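Side-chain contacts in phospholyase (Arthrobacter aurescens, PDB 5G4I), which probably catalyses the pyridoxal-phosphate-dependent elimination of phosphate from ethanolamine phosphate, although its relatives of the same fold are class III transaminases: residues Q37-V42 against L49-G54; V97-A102 against A324-M329; A203-Q206 against G211-V214; K343-R348 against E422-L427; A385-L390 against N409-R414. All coordinates share one frame; numbering follows the deposited sequence.

Interaction 1: residues Q37-V42 against L49-G54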
# COMPACT_ATOMS: atom_id res chain seq x y z
N GLN A 37 -2.60 22.02 -20.53
CA GLN A 37 -1.18 21.87 -20.71
C GLN A 37 -0.61 21.34 -19.35
O GLN A 37 -0.56 22.13 -18.37
CB GLN A 37 -0.41 23.17 -21.14
CG GLN A 37 1.03 23.00 -21.47
CD GLN A 37 1.37 22.43 -22.90
OE1 GLN A 37 1.90 21.35 -23.07
NE2 GLN A 37 1.08 23.23 -23.89
N PRO A 38 -0.25 20.05 -19.28
CA PRO A 38 0.28 19.57 -17.98
C PRO A 38 1.41 20.46 -17.46
O PRO A 38 2.28 20.90 -18.24
CB PRO A 38 0.81 18.20 -18.33
CG PRO A 38 -0.25 17.67 -19.37
CD PRO A 38 -0.43 18.94 -20.25
N LEU A 39 1.48 20.65 -16.14
CA LEU A 39 2.46 21.50 -15.50
C LEU A 39 3.59 20.65 -14.89
O LEU A 39 3.24 19.68 -14.15
CB LEU A 39 1.87 22.32 -14.29
CG LEU A 39 1.09 23.58 -14.52
CD1 LEU A 39 0.81 24.10 -13.09
CD2 LEU A 39 1.89 24.59 -15.38
N GLU A 40 4.86 21.03 -15.12
CA GLU A 40 6.03 20.38 -14.58
C GLU A 40 6.47 21.17 -13.35
O GLU A 40 6.99 22.30 -13.44
CB GLU A 40 7.21 20.27 -15.60
CG GLU A 40 8.41 19.53 -15.05
CD GLU A 40 9.59 19.39 -16.02
OE1 GLU A 40 9.36 19.77 -17.19
OE2 GLU A 40 10.71 19.06 -15.55
N LEU A 41 6.25 20.61 -12.13
CA LEU A 41 6.61 21.31 -10.89
C LEU A 41 7.89 20.78 -10.35
O LEU A 41 8.00 19.59 -10.05
CB LEU A 41 5.43 21.21 -9.87
CG LEU A 41 4.14 21.91 -10.25
CD1 LEU A 41 3.13 21.81 -9.13
CD2 LEU A 41 4.36 23.39 -10.59
N VAL A 42 8.91 21.64 -10.24
CA VAL A 42 10.28 21.20 -9.95
C VAL A 42 10.77 21.43 -8.52
O VAL A 42 11.74 20.77 -8.07
CB VAL A 42 11.32 21.82 -10.96
CG1 VAL A 42 10.89 21.43 -12.37
CG2 VAL A 42 11.43 23.29 -10.80
N LEU A 49 5.09 26.97 -5.01
CA LEU A 49 5.60 26.00 -5.99
C LEU A 49 6.16 26.67 -7.22
O LEU A 49 5.59 27.67 -7.63
CB LEU A 49 4.51 25.04 -6.41
CG LEU A 49 4.08 23.99 -5.36
CD1 LEU A 49 2.65 23.49 -5.62
CD2 LEU A 49 5.14 22.87 -5.27
N THR A 50 7.21 26.10 -7.81
CA THR A 50 7.88 26.67 -8.98
C THR A 50 7.92 25.65 -10.12
O THR A 50 8.19 24.42 -9.90
CB THR A 50 9.32 27.06 -8.67
OG1 THR A 50 9.33 28.02 -7.60
CG2 THR A 50 9.99 27.72 -9.91
N ASP A 51 7.47 26.07 -11.30
CA ASP A 51 7.47 25.26 -12.55
C ASP A 51 8.83 25.29 -13.28
O ASP A 51 9.72 25.99 -12.85
CB ASP A 51 6.21 25.48 -13.46
CG ASP A 51 6.22 26.78 -14.31
OD1 ASP A 51 7.34 27.32 -14.39
OD2 ASP A 51 5.11 27.15 -14.82
N ALA A 52 8.93 24.43 -14.30
CA ALA A 52 10.22 24.26 -15.02
C ALA A 52 10.60 25.56 -15.78
O ALA A 52 11.80 25.70 -16.12
CB ALA A 52 10.16 23.06 -15.97
N GLN A 53 9.64 26.42 -16.05
CA GLN A 53 9.92 27.76 -16.67
C GLN A 53 10.20 28.86 -15.66
O GLN A 53 10.44 30.02 -16.05
CB GLN A 53 8.74 28.19 -17.53
CG GLN A 53 8.41 27.29 -18.73
CD GLN A 53 7.98 25.82 -18.47
OE1 GLN A 53 8.60 24.85 -18.98
NE2 GLN A 53 6.96 25.64 -17.66
N GLY A 54 10.15 28.57 -14.36
CA GLY A 54 10.41 29.52 -13.32
C GLY A 54 9.20 30.31 -12.78
O GLY A 54 9.37 31.17 -11.94
O HOH W 1 5.80 23.18 -17.10
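In the beta hairpin of strands 41-45 and 48-51, Leu41 and Asp51 are matched as an antiparallel non-hydrogen-bonded pair, their CA atoms 4.4 Å apart and their side chains diverging. One residue further, Val42 N donates to Thr50 O at 2.9 Å with an N-H...O angle of 158°. Towards the open end the bond from Ala52 N to Glu40 O is weak, since the chain is already turning away. The hairpin ladder thus gives out where a type I turn, Asp51 to Gly54, leads on to strand 56-59, and Gly54 tolerates the positive phi of that turn. Asp51 suits this corner: chi1 of 78° sets its carboxylate between the backbone N and the carbonyl carbon, where OD1 accepts a weak bond from Gln53 N and a further hydrogen bond from Lys55 N, while OD2 is bonded to Tyr57. On one face the small methyl of Ala52 fits against two neighbours, with Glu40 OE1 3.6 Å from Ala52 CB and Val42 CG1 4.0 Å from Ala52 CB; the extended Glu40 chain runs alongside that methyl. On the other face Leu41 and Leu49 cross at about a right angle, Leu41 CD1 lying 3.9 Å from Leu49 CD1, and Tyr91 and Val85 of the second subunit cover these two leucines. Water 1 accepts from both Glu40 N and Gln53 NE2, joining the strand's approach to the turn.

Interaction 2: residues V97-A102 against A324-M329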
# COMPACT_ATOMS: atom_id res chain seq x y z
N VAL A 97 6.56 2.53 18.41
CA VAL A 97 5.76 2.64 19.65
C VAL A 97 5.52 4.10 20.01
O VAL A 97 4.41 4.50 20.41
CB VAL A 97 6.46 1.84 20.79
CG1 VAL A 97 5.65 1.95 22.11
CG2 VAL A 97 6.49 0.39 20.39
N GLU A 98 6.57 4.92 19.92
CA GLU A 98 6.47 6.34 20.16
C GLU A 98 5.40 6.99 19.23
O GLU A 98 4.55 7.79 19.65
CB GLU A 98 7.78 7.07 19.94
CG GLU A 98 8.84 6.70 20.95
CD GLU A 98 10.29 7.00 20.47
OE1 GLU A 98 10.52 7.69 19.40
OE2 GLU A 98 11.20 6.50 21.23
N TYR A 99 5.47 6.63 17.95
CA TYR A 99 4.46 7.17 17.01
C TYR A 99 3.03 6.66 17.32
O TYR A 99 2.12 7.50 17.30
CB TYR A 99 4.83 6.82 15.53
CG TYR A 99 3.88 7.41 14.52
CD1 TYR A 99 3.43 8.73 14.58
CD2 TYR A 99 3.38 6.63 13.52
CE1 TYR A 99 2.49 9.26 13.69
CE2 TYR A 99 2.52 7.17 12.51
CZ TYR A 99 2.08 8.48 12.64
OH TYR A 99 1.16 9.03 11.71
N ALA A 100 2.85 5.37 17.61
CA ALA A 100 1.55 4.85 17.95
C ALA A 100 0.98 5.56 19.19
O ALA A 100 -0.19 5.92 19.23
CB ALA A 100 1.61 3.32 18.20
N GLU A 101 1.81 5.76 20.23
CA GLU A 101 1.38 6.52 21.40
C GLU A 101 0.94 7.97 21.04
O GLU A 101 -0.14 8.47 21.52
CB GLU A 101 2.47 6.51 22.51
CG GLU A 101 2.61 5.12 23.13
CD GLU A 101 3.82 5.03 24.06
OE1 GLU A 101 4.84 5.74 23.88
OE2 GLU A 101 3.86 4.05 24.84
N ALA A 102 1.69 8.65 20.20
CA ALA A 102 1.39 10.02 19.82
C ALA A 102 0.08 10.09 18.99
O ALA A 102 -0.79 10.98 19.23
CB ALA A 102 2.51 10.69 19.03
N ALA A 324 7.17 13.47 13.16
CA ALA A 324 7.53 14.87 12.81
C ALA A 324 6.40 15.71 12.31
O ALA A 324 6.29 16.94 12.63
CB ALA A 324 8.69 14.87 11.84
N VAL A 325 5.46 15.09 11.59
CA VAL A 325 4.23 15.80 11.15
C VAL A 325 3.38 16.23 12.36
O VAL A 325 2.94 17.41 12.44
CB VAL A 325 3.39 14.98 10.13
CG1 VAL A 325 2.02 15.61 9.88
CG2 VAL A 325 4.21 14.89 8.83
N LEU A 326 3.13 15.28 13.30
CA LEU A 326 2.35 15.63 14.46
C LEU A 326 3.03 16.65 15.36
O LEU A 326 2.39 17.61 15.83
CB LEU A 326 2.02 14.37 15.30
CG LEU A 326 0.97 13.37 14.78
CD1 LEU A 326 0.92 12.09 15.67
CD2 LEU A 326 -0.39 14.02 14.61
N ARG A 327 4.36 16.50 15.54
CA ARG A 327 5.10 17.46 16.39
C ARG A 327 5.01 18.89 15.78
O ARG A 327 4.83 19.89 16.49
CB ARG A 327 6.54 17.03 16.63
CG ARG A 327 7.27 18.14 17.39
N TYR A 328 5.23 19.02 14.45
CA TYR A 328 5.18 20.30 13.81
C TYR A 328 3.84 20.95 13.84
O TYR A 328 3.67 22.15 14.21
CB TYR A 328 5.73 20.24 12.34
CG TYR A 328 5.95 21.56 11.71
CD1 TYR A 328 4.91 22.25 11.02
CD2 TYR A 328 7.24 22.14 11.73
CE1 TYR A 328 5.15 23.50 10.48
CE2 TYR A 328 7.44 23.40 11.18
CZ TYR A 328 6.40 24.03 10.56
OH TYR A 328 6.57 25.32 9.95
N MET A 329 2.78 20.15 13.57
CA MET A 329 1.44 20.75 13.63
C MET A 329 1.07 21.22 15.07
O MET A 329 0.37 22.24 15.22
CB MET A 329 0.30 19.85 12.92
CG MET A 329 -0.09 18.70 13.69
SD MET A 329 -1.59 17.96 12.79
CE MET A 329 -2.90 19.03 13.33
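Leu326 of helix 316-331 reaches across to Tyr99 and Ala102 of helix 94-104 with a single methyl, CD1. Before it in the sequence, Ala324 and Val325 turn to a different partner: Ala324 packs on Val74 and Ala77, and Val325 on Val74, all of helix 72-82. Leu326 comes next and carries the contact. With CG opposite the carbonyl carbon (chi1 -73°), its branched end extends towards the other helix, and CD1 settles 3.8 Å from Tyr99 CE1 and 4.0 Å from Ala102 CB. The tyrosine and leucine side chains cross at about a right angle, the methyl meeting the ring obliquely. Leu323, one turn back, also touches Tyr99 and Ala102, so both leucines meet the same pair of residues. Further on, Tyr328 and Met329 point to loops, at Val67 and Asn71 and at His66 respectively, and their amides continue the helical bonding, Tyr328 N to Ala324 O at 3.0 Å. On the first helix, Ala102 is small enough to let the leucine come in, while the long Tyr99 ring also reaches Met283 and Leu116 of strand 113-117; Glu101 pairs with Arg22 of the second subunit. The contact itself is buried and apolar: with carbon meeting carbon, it is held by burial and dispersion and sets no directional constraint between Leu326 and its partners.

Interaction 3: residues A203-Q206 against G211-V214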
# COMPACT_ATOMS: atom_id res chain seq x y z
N ALA A 203 -33.03 -3.10 4.57
CA ALA A 203 -33.99 -4.21 4.38
C ALA A 203 -33.64 -4.97 3.10
O ALA A 203 -33.80 -6.22 3.08
CB ALA A 203 -35.40 -3.69 4.38
N SER A 204 -33.24 -4.26 2.02
CA SER A 204 -32.94 -4.85 0.70
C SER A 204 -31.70 -5.76 0.83
O SER A 204 -31.64 -6.88 0.31
CB SER A 204 -32.73 -3.76 -0.31
OG SER A 204 -32.35 -4.29 -1.59
N LEU A 205 -30.63 -5.29 1.52
CA LEU A 205 -29.42 -6.06 1.82
C LEU A 205 -29.72 -7.34 2.58
O LEU A 205 -29.10 -8.40 2.32
CB LEU A 205 -28.33 -5.24 2.55
CG LEU A 205 -27.62 -4.18 1.67
CD1 LEU A 205 -26.81 -3.26 2.56
CD2 LEU A 205 -26.75 -4.88 0.63
N GLN A 206 -30.62 -7.23 3.55
CA GLN A 206 -31.00 -8.39 4.39
C GLN A 206 -31.78 -9.44 3.54
O GLN A 206 -31.48 -10.63 3.64
CB GLN A 206 -31.76 -7.93 5.63
CG GLN A 206 -30.89 -7.14 6.60
CD GLN A 206 -31.60 -6.39 7.67
OE1 GLN A 206 -32.79 -6.03 7.52
NE2 GLN A 206 -30.90 -6.09 8.74
N GLY A 211 -26.84 -9.12 4.50
CA GLY A 211 -26.82 -8.46 5.76
C GLY A 211 -26.08 -7.11 5.69
O GLY A 211 -25.76 -6.66 4.58
N VAL A 212 -25.83 -6.49 6.83
CA VAL A 212 -25.09 -5.19 6.83
C VAL A 212 -23.77 -5.40 7.58
O VAL A 212 -23.72 -5.69 8.80
CB VAL A 212 -25.93 -4.08 7.52
CG1 VAL A 212 -25.11 -2.75 7.50
CG2 VAL A 212 -27.28 -3.91 6.85
N SER A 213 -22.63 -5.19 6.86
CA SER A 213 -21.30 -5.19 7.46
C SER A 213 -20.89 -3.74 7.93
O SER A 213 -20.47 -3.58 9.07
CB SER A 213 -20.24 -5.77 6.48
OG SER A 213 -18.96 -5.80 7.12
N VAL A 214 -21.04 -2.79 7.04
CA VAL A 214 -20.53 -1.42 7.34
C VAL A 214 -21.38 -0.33 6.68
O VAL A 214 -21.97 -0.52 5.59
CB VAL A 214 -19.09 -1.19 6.85
CG1 VAL A 214 -18.10 -2.15 7.46
CG2 VAL A 214 -18.94 -1.20 5.42
O HOH W 2 -27.97 -7.28 8.78
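The backbone bond between Leu205 and Gly211 ties the last turn of helix 187-207 to the segment that follows. Gly211 N donates to Leu205 O at 3.2 Å with an N-H...O angle of 140°; the donor sits well above the carbonyl plane, 63° out of it, and so does not use a lone-pair direction. Glycine suits the position because its phi is positive, 62°, a backbone angle that other residues adopt less readily. The van der Waals contacts lie beside this bond. Leu205 CB is 3.6 Å from the carbonyl oxygen Gly211 O, and the apolar pair, Leu205 CD1 with Val212 CG2, is a looser approach at 4.4 Å. A solvent link completes the set: water 2 accepts from Gln206 NE2 at 3.2 Å and from Val212 N at 3.0 Å, so that the water satisfies the Val212 amide and is held by the exposed Gln206. Helix 187-207 belongs to the crossover between parallel strands 171-174 and 214-217 of the mostly parallel seven-stranded sheet. Leu205 rests on Leu141 of strand 140-143, which lies between those two, and Ser213 bonds through its backbone to Gly139 and Leu247 on entry to strand 214-217.

Interaction 4: residues K343-R348 against E422-L427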
# COMPACT_ATOMS: atom_id res chain seq x y z
N LYS A 343 -13.09 30.57 9.58
CA LYS A 343 -14.19 31.50 9.89
C LYS A 343 -14.12 32.79 9.02
O LYS A 343 -15.15 33.25 8.47
CB LYS A 343 -14.30 31.81 11.38
CG LYS A 343 -14.75 30.61 12.14
CD LYS A 343 -14.58 30.81 13.62
CE LYS A 343 -15.07 29.54 14.32
NZ LYS A 343 -14.63 29.54 15.74
N TYR A 344 -12.93 33.30 8.86
CA TYR A 344 -12.68 34.50 8.05
C TYR A 344 -12.92 34.22 6.55
O TYR A 344 -13.56 34.98 5.84
CB TYR A 344 -11.22 34.89 8.25
CG TYR A 344 -10.75 36.00 7.32
CD1 TYR A 344 -11.01 37.29 7.61
CD2 TYR A 344 -10.00 35.73 6.22
CE1 TYR A 344 -10.53 38.33 6.79
CE2 TYR A 344 -9.51 36.73 5.39
CZ TYR A 344 -9.80 38.06 5.67
OH TYR A 344 -9.33 39.05 4.77
N ILE A 345 -12.44 33.05 6.06
CA ILE A 345 -12.70 32.67 4.63
C ILE A 345 -14.15 32.51 4.35
O ILE A 345 -14.68 32.90 3.33
CB ILE A 345 -11.91 31.35 4.33
CG1 ILE A 345 -10.41 31.62 4.36
CG2 ILE A 345 -12.31 30.72 2.99
CD1 ILE A 345 -9.49 30.37 4.31
N ARG A 346 -14.91 31.88 5.28
CA ARG A 346 -16.36 31.71 5.09
C ARG A 346 -17.09 33.03 4.95
O ARG A 346 -17.92 33.20 4.03
CB ARG A 346 -16.97 30.90 6.26
CG ARG A 346 -18.48 30.87 6.26
CD ARG A 346 -18.84 29.47 6.78
NE ARG A 346 -19.97 29.11 6.03
CZ ARG A 346 -20.25 28.16 5.12
NH1 ARG A 346 -19.73 26.88 4.92
NH2 ARG A 346 -21.36 28.48 4.51
N LYS A 347 -16.76 34.01 5.82
CA LYS A 347 -17.36 35.36 5.69
C LYS A 347 -17.05 35.99 4.33
O LYS A 347 -17.98 36.53 3.67
CB LYS A 347 -16.91 36.24 6.86
CG LYS A 347 -17.53 35.77 8.18
N ARG A 348 -15.82 35.88 3.90
CA ARG A 348 -15.48 36.44 2.58
C ARG A 348 -16.21 35.75 1.44
O ARG A 348 -16.70 36.42 0.47
CB ARG A 348 -14.00 36.41 2.29
CG ARG A 348 -13.64 36.94 0.91
CD ARG A 348 -13.67 38.45 0.84
NE ARG A 348 -12.36 38.68 1.40
CZ ARG A 348 -11.24 38.94 0.69
NH1 ARG A 348 -11.28 39.21 -0.60
NH2 ARG A 348 -10.15 38.92 1.33
N GLU A 422 -2.42 36.09 5.10
CA GLU A 422 -1.91 36.75 3.87
C GLU A 422 -2.18 35.89 2.61
O GLU A 422 -2.51 36.43 1.53
CB GLU A 422 -0.48 37.10 4.02
CG GLU A 422 0.06 37.95 2.86
CD GLU A 422 1.57 38.34 3.00
OE1 GLU A 422 2.33 37.89 3.97
OE2 GLU A 422 1.99 39.06 2.02
N HIS A 423 -1.98 34.57 2.71
CA HIS A 423 -2.23 33.72 1.55
C HIS A 423 -3.70 33.63 1.17
O HIS A 423 -4.09 33.62 -0.01
CB HIS A 423 -1.69 32.30 1.87
CG HIS A 423 -0.29 32.24 2.37
ND1 HIS A 423 0.83 32.82 1.79
CD2 HIS A 423 0.18 31.58 3.46
CE1 HIS A 423 1.91 32.52 2.49
NE2 HIS A 423 1.51 31.77 3.52
N ALA A 424 -4.62 33.56 2.18
CA ALA A 424 -6.03 33.59 1.98
C ALA A 424 -6.43 34.86 1.16
O ALA A 424 -7.28 34.79 0.24
CB ALA A 424 -6.83 33.54 3.28
N ASP A 425 -5.85 36.02 1.58
CA ASP A 425 -6.23 37.25 0.87
C ASP A 425 -5.75 37.27 -0.57
O ASP A 425 -6.47 37.74 -1.45
CB ASP A 425 -5.66 38.47 1.63
CG ASP A 425 -6.39 38.73 2.99
OD1 ASP A 425 -7.55 38.31 3.19
OD2 ASP A 425 -5.76 39.49 3.83
N ILE A 426 -4.56 36.71 -0.82
CA ILE A 426 -4.12 36.59 -2.26
C ILE A 426 -5.10 35.74 -3.08
O ILE A 426 -5.63 36.13 -4.09
CB ILE A 426 -2.67 36.11 -2.33
CG1 ILE A 426 -1.68 37.10 -1.77
CG2 ILE A 426 -2.33 35.67 -3.76
CD1 ILE A 426 -0.31 36.53 -1.40
N LEU A 427 -5.38 34.52 -2.54
CA LEU A 427 -6.26 33.57 -3.24
C LEU A 427 -7.63 34.20 -3.50
O LEU A 427 -8.18 34.13 -4.61
CB LEU A 427 -6.36 32.22 -2.43
CG LEU A 427 -7.25 31.14 -3.08
CD1 LEU A 427 -6.66 29.75 -2.75
CD2 LEU A 427 -8.70 31.24 -2.73
O HOH W 3 -8.28 39.77 -0.86
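Asp425 OD1 receives both polar partners of this helix pair. Tyr344 OH donates to Asp425 OD1 over a very short 2.5 Å, the oxygen lying at the ring edge and in its plane, while the carboxylate is turned 59° from the ring. Arg348 NH2 forms a salt bridge with Asp425 OD1 at 3.3 Å, again at the edge of a flat group. Tyr344 and Arg348 stand one helical turn apart, so both can address one acid. The arginine folds back to do it, its chain bent at chi2 (78°) and again at chi3. Water 3 adds a second link, accepting from Arg348 NH2 at 3.0 Å and donating to Asp425 O at 2.8 Å. Beneath this polar group Ile345 CG1 packs against Ala424 CB at 4.2 Å, and the small alanine suits a buried place between the helices. The axes of the two short helical segments come within 11.1 Å, 19° from parallel. Further out, Phe419 backs Ala424, Leu367 and Phe369 back Ile345, and Leu428 supports the Arg348 chain. Replacing Asp425 by an alanine would probably leave the Tyr344 hydroxyl without its acceptor and Arg348 without its nearer countercharge, its pairing with Glu432 being long and weak, and set both side chains freer to turn. The contact joins helix 334-355 to helix 421-436 by a polar cluster beside an apolar contact; the nearby guanidinium and the phenol are likely to stabilise the carboxylate in its charged form.

Interaction 5: residues A385-L390 against N409-R414. With PO4 (phosphate ion), chain D.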
# COMPACT_ATOMS: atom_id res chain seq x y z
N ALA A 385 -18.63 24.18 -17.55
CA ALA A 385 -17.67 24.83 -18.42
C ALA A 385 -17.09 26.17 -17.83
O ALA A 385 -15.94 26.46 -18.04
CB ALA A 385 -18.32 25.17 -19.82
N LEU A 386 -17.94 26.92 -17.10
CA LEU A 386 -17.50 28.16 -16.42
C LEU A 386 -16.48 27.78 -15.26
O LEU A 386 -15.48 28.49 -15.03
CB LEU A 386 -18.64 28.96 -15.83
CG LEU A 386 -19.72 29.56 -16.80
CD1 LEU A 386 -20.73 30.43 -16.16
CD2 LEU A 386 -19.00 30.26 -17.93
N THR A 387 -16.75 26.66 -14.64
CA THR A 387 -15.82 26.16 -13.56
C THR A 387 -14.45 25.90 -14.12
O THR A 387 -13.43 26.27 -13.53
CB THR A 387 -16.43 24.86 -12.86
OG1 THR A 387 -17.77 25.09 -12.48
CG2 THR A 387 -15.66 24.50 -11.58
N LYS A 388 -14.34 25.25 -15.31
CA LYS A 388 -13.07 24.98 -15.94
C LYS A 388 -12.32 26.27 -16.30
O LYS A 388 -11.10 26.42 -16.17
CB LYS A 388 -13.27 24.06 -17.18
CG LYS A 388 -12.04 23.81 -17.95
CD LYS A 388 -11.06 22.97 -17.25
CE LYS A 388 -9.96 22.47 -18.24
NZ LYS A 388 -8.83 22.03 -17.44
N ILE A 389 -13.09 27.23 -16.86
CA ILE A 389 -12.54 28.59 -17.18
C ILE A 389 -11.87 29.22 -15.93
O ILE A 389 -10.71 29.72 -16.00
CB ILE A 389 -13.66 29.54 -17.77
CG1 ILE A 389 -14.01 29.09 -19.18
CG2 ILE A 389 -13.20 30.97 -17.72
CD1 ILE A 389 -15.22 29.80 -19.81
N LEU A 390 -12.59 29.15 -14.81
CA LEU A 390 -12.05 29.71 -13.55
C LEU A 390 -10.75 28.99 -13.06
O LEU A 390 -9.79 29.64 -12.61
CB LEU A 390 -13.07 29.66 -12.47
CG LEU A 390 -14.34 30.57 -12.61
CD1 LEU A 390 -15.45 30.19 -11.64
CD2 LEU A 390 -13.98 32.04 -12.38
N ASN A 409 -18.86 21.12 -10.90
CA ASN A 409 -19.03 22.58 -10.74
C ASN A 409 -18.77 23.14 -9.35
O ASN A 409 -19.17 24.27 -9.07
CB ASN A 409 -20.43 22.99 -11.21
CG ASN A 409 -21.50 22.59 -10.23
OD1 ASN A 409 -21.53 21.42 -9.82
ND2 ASN A 409 -22.36 23.48 -9.85
N VAL A 410 -18.18 22.33 -8.43
CA VAL A 410 -17.86 22.87 -7.09
C VAL A 410 -16.37 23.17 -7.05
O VAL A 410 -15.54 22.28 -7.13
CB VAL A 410 -18.29 21.94 -5.97
CG1 VAL A 410 -17.92 22.53 -4.61
CG2 VAL A 410 -19.76 21.58 -6.05
N LEU A 411 -16.05 24.47 -7.00
CA LEU A 411 -14.66 24.93 -6.97
C LEU A 411 -14.10 24.63 -5.60
O LEU A 411 -14.80 24.90 -4.62
CB LEU A 411 -14.72 26.47 -7.38
CG LEU A 411 -13.57 27.10 -7.99
CD1 LEU A 411 -13.29 26.55 -9.39
CD2 LEU A 411 -13.79 28.57 -8.06
N LYS A 412 -12.96 23.93 -5.57
CA LYS A 412 -12.41 23.34 -4.35
C LYS A 412 -11.08 23.95 -3.98
O LYS A 412 -10.15 23.97 -4.81
CB LYS A 412 -12.15 21.93 -4.57
CG LYS A 412 -11.60 21.18 -3.39
CD LYS A 412 -10.62 20.14 -3.85
CE LYS A 412 -11.11 18.74 -3.88
NZ LYS A 412 -9.99 17.77 -3.91
N MET A 413 -10.97 24.26 -2.68
CA MET A 413 -9.71 24.89 -2.17
C MET A 413 -9.35 24.28 -0.85
O MET A 413 -10.23 24.18 0.05
CB MET A 413 -10.02 26.28 -1.99
CG MET A 413 -10.16 26.92 -3.36
SD MET A 413 -11.08 28.38 -3.65
CE MET A 413 -12.11 29.16 -2.44
N ARG A 414 -8.12 23.79 -0.81
CA ARG A 414 -7.70 22.83 0.22
C ARG A 414 -6.19 22.91 0.23
O ARG A 414 -5.51 21.99 -0.14
CB ARG A 414 -8.24 21.38 -0.12
CG ARG A 414 -7.80 20.22 0.86
CD ARG A 414 -7.93 18.79 0.26
NE ARG A 414 -6.96 18.72 -0.84
CZ ARG A 414 -6.93 17.71 -1.74
NH1 ARG A 414 -7.58 16.54 -1.50
NH2 ARG A 414 -6.08 17.67 -2.75
P PO4 D . -7.27 14.47 -4.44
O1 PO4 D . -8.13 14.55 -3.32
O2 PO4 D . -5.87 15.06 -4.26
O3 PO4 D . -7.88 15.65 -5.18
O4 PO4 D . -7.25 13.21 -5.27
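Thr387 on helix 384-396 presses on Asn409, just ahead of strand 410-413, and on Leu411 within it, with Thr387 OG1 3.3 Å from Asn409 CA and Thr387 CG2 3.8 Å from Leu411 CD1. Here the packing is close and buried. The threonine serves twice: chi1 of -50° turns OG1 back along the helix, where it is hydrogen-bonded to Ala383 O, and puts the methyl opposite the backbone N, sliding past Leu411. Asn409 directs its amide away, ND2 bonding to Ile373 O. Leu390, one turn on, is looser, its CD1 4.3 Å from Leu411 CD2, and the other side of the helix, with Ala385 and Ile389, is exposed to solvent. At the far end of the strand, well removed from the helix, Arg414 grips a phosphate ion, probably from the crystallisation liquor. Its edge makes two nearly straight bonds, NH1 to O1 at 2.8 Å and NH2 to O2 at 3.0 Å, and Lys412 NZ lies above the guanidinium plane, displaced toward its rim, and 3.2 Å from phosphate O3. Gln254, which also binds pyridoxal phosphate, Tyr61 and Arg90 of the second subunit complete the cradle, consistent with a place for a substrate phosphate. A leucine in place of Arg414 would probably cost the phosphate the two bonds from this side chain and part of its countercharge. Strand 410-413 runs between strands 399-404 and 368-373, while Leu411 and Leu390 meet helix 421-436 at Leu431 and Leu435, placing two helices over one face of the sheet.

From the N terminus, interaction 1 comes first and closes the short hairpin at one edge of the sheet that holds strands 41-45 and 410-413, beside the second subunit. Interaction 2 then spans the long stretch from helix 94-104 to helix 316-331, enclosing the sheet that holds strands 113-117 and 214-217, and interaction 3 is nested inside that loop, closing a short turn before strand 214-217. After interaction 2 closes, interaction 4 joins helix 334-355 to helix 421-436, with interaction 5 nested within it. No two loops cross. Interactions 4 and 5 touch through Leu427 CD2 and Met413 SD, 3.8 Å apart, whereas interactions 1 and 3 lie on opposite sides of the chain's centre, their centres about 48 Å apart.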